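Endo-1,3-beta-glucanase, family GH16 (Zobellia galactanivorans, PDB 4CTE) hydrolyses internal beta-1,3-glucosidic bonds of laminarin, acting through its family GH16 catalytic domain, the part present here. Local coordinates at the 1-thio-beta-D-glucopyranose site. Coordinates in Å, arbitrary orientation; residue numbers count along the deposited sequence, not the author numbering.

The 1-thio-beta-D-glucopyranose site. Residues 30-32, 68, 95, 97, 99, 101, 110, 115, 117, 120, 133, 208. With GS1 (1-thio-beta-D-glucopyranose), chain B; GS1 (1-thio-beta-D-glucopyranose), chain C.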
loop_
_atom_site.group_PDB
_atom_site.type_symbol
_atom_site.label_atom_id
_atom_site.label_comp_id
_atom_site.label_asym_id
_atom_site.label_seq_id
_atom_site.Cartn_x
_atom_site.Cartn_y
_atom_site.Cartn_z
ATOM N N TRP A 30 2.784 12.937 -5.453
ATOM C CA TRP A 30 2.550 11.514 -5.792
ATOM C C TRP A 30 1.212 11.308 -6.471
ATOM O O TRP A 30 0.525 10.339 -6.203
ATOM C CB TRP A 30 2.771 10.623 -4.537
ATOM C CG TRP A 30 4.233 10.734 -4.165
ATOM C CD1 TRP A 30 4.842 11.616 -3.263
ATOM C CD2 TRP A 30 5.321 9.971 -4.756
ATOM N NE1 TRP A 30 6.190 11.439 -3.249
ATOM C CE2 TRP A 30 6.556 10.460 -4.125
ATOM C CE3 TRP A 30 5.396 8.942 -5.705
ATOM C CZ2 TRP A 30 7.825 9.924 -4.449
ATOM C CZ3 TRP A 30 6.673 8.401 -6.012
ATOM C CH2 TRP A 30 7.859 8.908 -5.413
ATOM N N GLY A 31 0.816 12.286 -7.303
ATOM C CA GLY A 31 -0.430 12.231 -8.069
ATOM C C GLY A 31 -1.667 12.522 -7.262
ATOM O O GLY A 31 -2.764 12.570 -7.824
ATOM N N ASN A 32 -1.508 12.764 -5.963
ATOM C CA ASN A 32 -2.647 12.999 -5.089
ATOM C C ASN A 32 -2.579 14.233 -4.216
ATOM O O ASN A 32 -3.297 14.275 -3.211
ATOM C CB ASN A 32 -2.844 11.785 -4.182
ATOM C CG ASN A 32 -3.165 10.514 -4.949
ATOM O OD1 ASN A 32 -2.445 9.529 -4.847
ATOM N ND2 ASN A 32 -4.226 10.539 -5.722
ATOM N N ARG A 68 8.374 5.882 1.627
ATOM C CA ARG A 68 7.679 5.084 0.646
ATOM C C ARG A 68 8.722 4.118 0.097
ATOM O O ARG A 68 9.831 4.528 -0.360
ATOM C CB ARG A 68 7.115 5.920 -0.460
ATOM C CG ARG A 68 6.489 5.133 -1.605
ATOM C CD ARG A 68 5.597 6.036 -2.427
ATOM N NE ARG A 68 5.346 5.539 -3.785
ATOM C CZ ARG A 68 4.305 5.879 -4.550
ATOM N NH1 ARG A 68 3.334 6.685 -4.077
ATOM N NH2 ARG A 68 4.217 5.395 -5.798
ATOM N N TRP A 95 -2.169 8.798 6.027
ATOM C CA TRP A 95 -2.717 7.948 4.990
ATOM C C TRP A 95 -1.793 6.824 4.641
ATOM O O TRP A 95 -1.136 6.847 3.578
ATOM C CB TRP A 95 -3.037 8.768 3.744
ATOM C CG TRP A 95 -3.537 7.938 2.586
ATOM C CD1 TRP A 95 -3.900 6.594 2.597
ATOM C CD2 TRP A 95 -3.749 8.377 1.198
ATOM N NE1 TRP A 95 -4.307 6.187 1.353
ATOM C CE2 TRP A 95 -4.241 7.205 0.469
ATOM C CE3 TRP A 95 -3.586 9.573 0.517
ATOM C CZ2 TRP A 95 -4.548 7.257 -0.879
ATOM C CZ3 TRP A 95 -3.899 9.611 -0.844
ATOM C CH2 TRP A 95 -4.368 8.480 -1.522
ATOM N N ALA A 97 -0.612 2.988 3.461
ATOM C CA ALA A 97 -1.081 2.071 2.406
ATOM C C ALA A 97 -0.124 0.924 2.228
ATOM O O ALA A 97 1.072 1.092 2.409
ATOM C CB ALA A 97 -1.281 2.787 1.068
ATOM N N TRP A 99 0.129 -1.841 -0.805
ATOM C CA TRP A 99 -0.457 -1.942 -2.115
ATOM C C TRP A 99 0.481 -2.476 -3.154
ATOM O O TRP A 99 1.630 -2.797 -2.843
ATOM C CB TRP A 99 -1.020 -0.551 -2.487
ATOM C CG TRP A 99 -0.059 0.602 -2.441
ATOM C CD1 TRP A 99 0.680 1.072 -1.348
ATOM C CD2 TRP A 99 0.152 1.587 -3.511
ATOM N NE1 TRP A 99 1.353 2.227 -1.677
ATOM C CE2 TRP A 99 1.089 2.582 -2.974
ATOM C CE3 TRP A 99 -0.326 1.729 -4.841
ATOM C CZ2 TRP A 99 1.520 3.667 -3.733
ATOM C CZ3 TRP A 99 0.125 2.827 -5.608
ATOM C CH2 TRP A 99 1.038 3.769 -5.058
ATOM N N LEU A 101 1.436 -2.434 -7.627
ATOM C CA LEU A 101 1.352 -1.831 -8.945
ATOM C C LEU A 101 1.910 -2.776 -9.955
ATOM O O LEU A 101 2.867 -3.493 -9.655
ATOM C CB LEU A 101 2.146 -0.536 -9.000
ATOM C CG LEU A 101 1.558 0.693 -8.308
ATOM C CD1 LEU A 101 2.629 1.796 -8.279
ATOM C CD2 LEU A 101 0.277 1.189 -8.993
ATOM N N TRP A 110 -0.052 4.754 -15.343
ATOM C CA TRP A 110 -1.126 4.513 -14.374
ATOM C C TRP A 110 -2.410 5.187 -14.867
ATOM O O TRP A 110 -2.325 6.295 -15.375
ATOM C CB TRP A 110 -0.675 5.020 -12.990
ATOM C CG TRP A 110 -1.676 4.758 -11.908
ATOM C CD1 TRP A 110 -1.701 3.695 -11.014
ATOM C CD2 TRP A 110 -2.886 5.547 -11.598
ATOM N NE1 TRP A 110 -2.800 3.777 -10.201
ATOM C CE2 TRP A 110 -3.556 4.845 -10.495
ATOM C CE3 TRP A 110 -3.473 6.711 -12.122
ATOM C CZ2 TRP A 110 -4.759 5.309 -9.934
ATOM C CZ3 TRP A 110 -4.690 7.178 -11.550
ATOM C CH2 TRP A 110 -5.311 6.496 -10.479
ATOM N N GLU A 115 -3.625 -1.561 -10.266
ATOM C CA GLU A 115 -3.227 -1.253 -8.912
ATOM C C GLU A 115 -4.093 -2.036 -7.977
ATOM O O GLU A 115 -5.312 -2.024 -8.131
ATOM C CB GLU A 115 -3.359 0.273 -8.635
ATOM C CG GLU A 115 -3.177 0.650 -7.174
ATOM C CD GLU A 115 -3.233 2.134 -6.860
ATOM O OE1 GLU A 115 -3.111 2.999 -7.753
ATOM O OE2 GLU A 115 -3.364 2.427 -5.664
ATOM N N ASP A 117 -4.753 -2.103 -4.037
ATOM C CA ASP A 117 -4.649 -1.521 -2.681
ATOM C C ASP A 117 -5.127 -2.598 -1.727
ATOM O O ASP A 117 -6.353 -2.848 -1.624
ATOM C CB ASP A 117 -5.472 -0.219 -2.549
ATOM C CG ASP A 117 -5.060 0.829 -3.568
ATOM O OD1 ASP A 117 -3.877 0.863 -3.985
ATOM O OD2 ASP A 117 -5.915 1.636 -3.978
ATOM N N SER A 120 -5.656 0.416 2.677
ATOM C CA SER A 120 -5.399 1.865 2.851
ATOM C C SER A 120 -6.361 2.373 3.924
ATOM O O SER A 120 -7.437 1.782 4.181
ATOM C CB SER A 120 -5.490 2.664 1.556
ATOM O OG SER A 120 -6.798 2.554 1.028
ATOM N N HIS A 133 -7.550 -0.186 -9.032
ATOM C CA HIS A 133 -7.649 0.890 -10.015
ATOM C C HIS A 133 -7.127 0.331 -11.300
ATOM O O HIS A 133 -6.133 -0.412 -11.278
ATOM C CB HIS A 133 -6.865 2.125 -9.605
ATOM C CG HIS A 133 -7.287 2.706 -8.280
ATOM N ND1 HIS A 133 -8.142 3.748 -8.182
ATOM C CD2 HIS A 133 -6.947 2.347 -6.971
ATOM C CE1 HIS A 133 -8.349 4.030 -6.878
ATOM N NE2 HIS A 133 -7.608 3.175 -6.140
ATOM N N TRP A 208 -7.411 12.307 -0.742
ATOM C CA TRP A 208 -8.261 11.402 0.024
ATOM C C TRP A 208 -8.381 11.773 1.519
ATOM O O TRP A 208 -9.515 12.082 1.964
ATOM C CB TRP A 208 -7.850 9.948 -0.277
ATOM C CG TRP A 208 -8.871 8.948 0.210
ATOM C CD1 TRP A 208 -10.272 9.122 0.361
ATOM C CD2 TRP A 208 -8.622 7.563 0.557
ATOM N NE1 TRP A 208 -10.860 7.980 0.827
ATOM C CE2 TRP A 208 -9.932 6.991 0.960
ATOM C CE3 TRP A 208 -7.471 6.742 0.594
ATOM C CZ2 TRP A 208 -10.053 5.672 1.380
ATOM C CZ3 TRP A 208 -7.609 5.419 1.029
ATOM C CH2 TRP A 208 -8.866 4.892 1.404
HETATM C C1 GS1 B . -5.842 5.868 -4.078
HETATM S S1 GS1 B . -7.073 6.997 -3.515
HETATM C C2 GS1 B . -5.030 6.565 -5.152
HETATM O O2 GS1 B . -5.755 6.936 -6.326
HETATM C C3 GS1 B . -4.118 5.486 -5.573
HETATM C C4 GS1 B . -3.224 5.388 -4.395
HETATM O O4 GS1 B . -2.097 4.726 -4.900
HETATM C C5 GS1 B . -4.024 4.563 -3.414
HETATM O O5 GS1 B . -5.027 5.484 -2.956
HETATM C C6 GS1 B . -3.151 3.939 -2.323
HETATM O O6 GS1 B . -3.928 3.975 -1.134
HETATM C C1 GS1 C . -2.067 6.804 -7.605
HETATM S S1 GS1 C . -2.895 6.524 -6.046
HETATM C C2 GS1 C . -2.161 8.267 -8.118
HETATM O O2 GS1 C . -3.526 8.666 -8.240
HETATM C C3 GS1 C . -1.448 8.297 -9.491
HETATM O O3 GS1 C . -1.543 9.612 -10.156
HETATM C C4 GS1 C . 0.010 7.678 -9.379
HETATM O O4 GS1 C . 0.609 7.613 -10.668
HETATM C C5 GS1 C . 0.012 6.258 -8.723
HETATM O O5 GS1 C . -0.691 6.330 -7.444
HETATM C C6 GS1 C . 1.380 5.538 -8.573
HETATM O O6 GS1 C . 2.221 6.192 -7.615
HETATM O O HOH W 1 1.096 7.581 -5.555
#
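Trp110 has CG anti to the backbone N (chi1 -177°), which lays its indole flat along the GS1 of chain C. Trp99 takes the crowded position between backbone N and carbonyl carbon (chi1 56°), which turns its six-membered ring face-on to O4 of the chain B GS1, near the ring's rim. Glu115 has CG anti to N (chi1 171°) and an extended chain, so its carboxylate tip reaches the sugar. S1 of the chain C sugar joins C3 of the chain B sugar, so the two form a thio-linked 1,3 pair; the chain B unit is partly occupied.

The chain C sugar stacks on Trp110: its C3 sits over the six-membered ring, 3.7 Å from Trp110 CE3, and its C5 lies over the five-membered ring. At the C6 edge of this sugar, Arg68 NH2 gives a nearly straight bond of 2.8 Å to the hydroxymethyl O6, in the guanidinium plane. Trp30 lies over one face of the guanidinium, CE3 above its centre; Trp99 meets the other face with its CZ2 edge, towards the rim. Its rotation is thus restricted and NH2 stays aimed at O6. A water joins Arg68 NH1, the backbone O of Trp30, and O5 and O6 of the sugar. Asn32 ND2 adds a weak bond to O2.

Hydroxyl O4 of the chain B sugar donates to Glu115 OE2 at 2.7 Å, from above the carboxylate plane. Trp110 NE1 donates to the anti lone pair of Glu115 OE1 at 2.6 Å, so the stacking residue also helps to position the carboxylate and may stabilise its negative charge. Asp117 OD2 lies at the edge of the His133 ring.

Glu115, Asp117 and position 120 form the GH16 catalytic motif: nucleophile, assisting aspartate and acid/base. Position 120 is an engineered Ser in place of that acid/base Glu. The site is the active-site cleft, where the laminarinase grips and cuts beta-1,3-glucan.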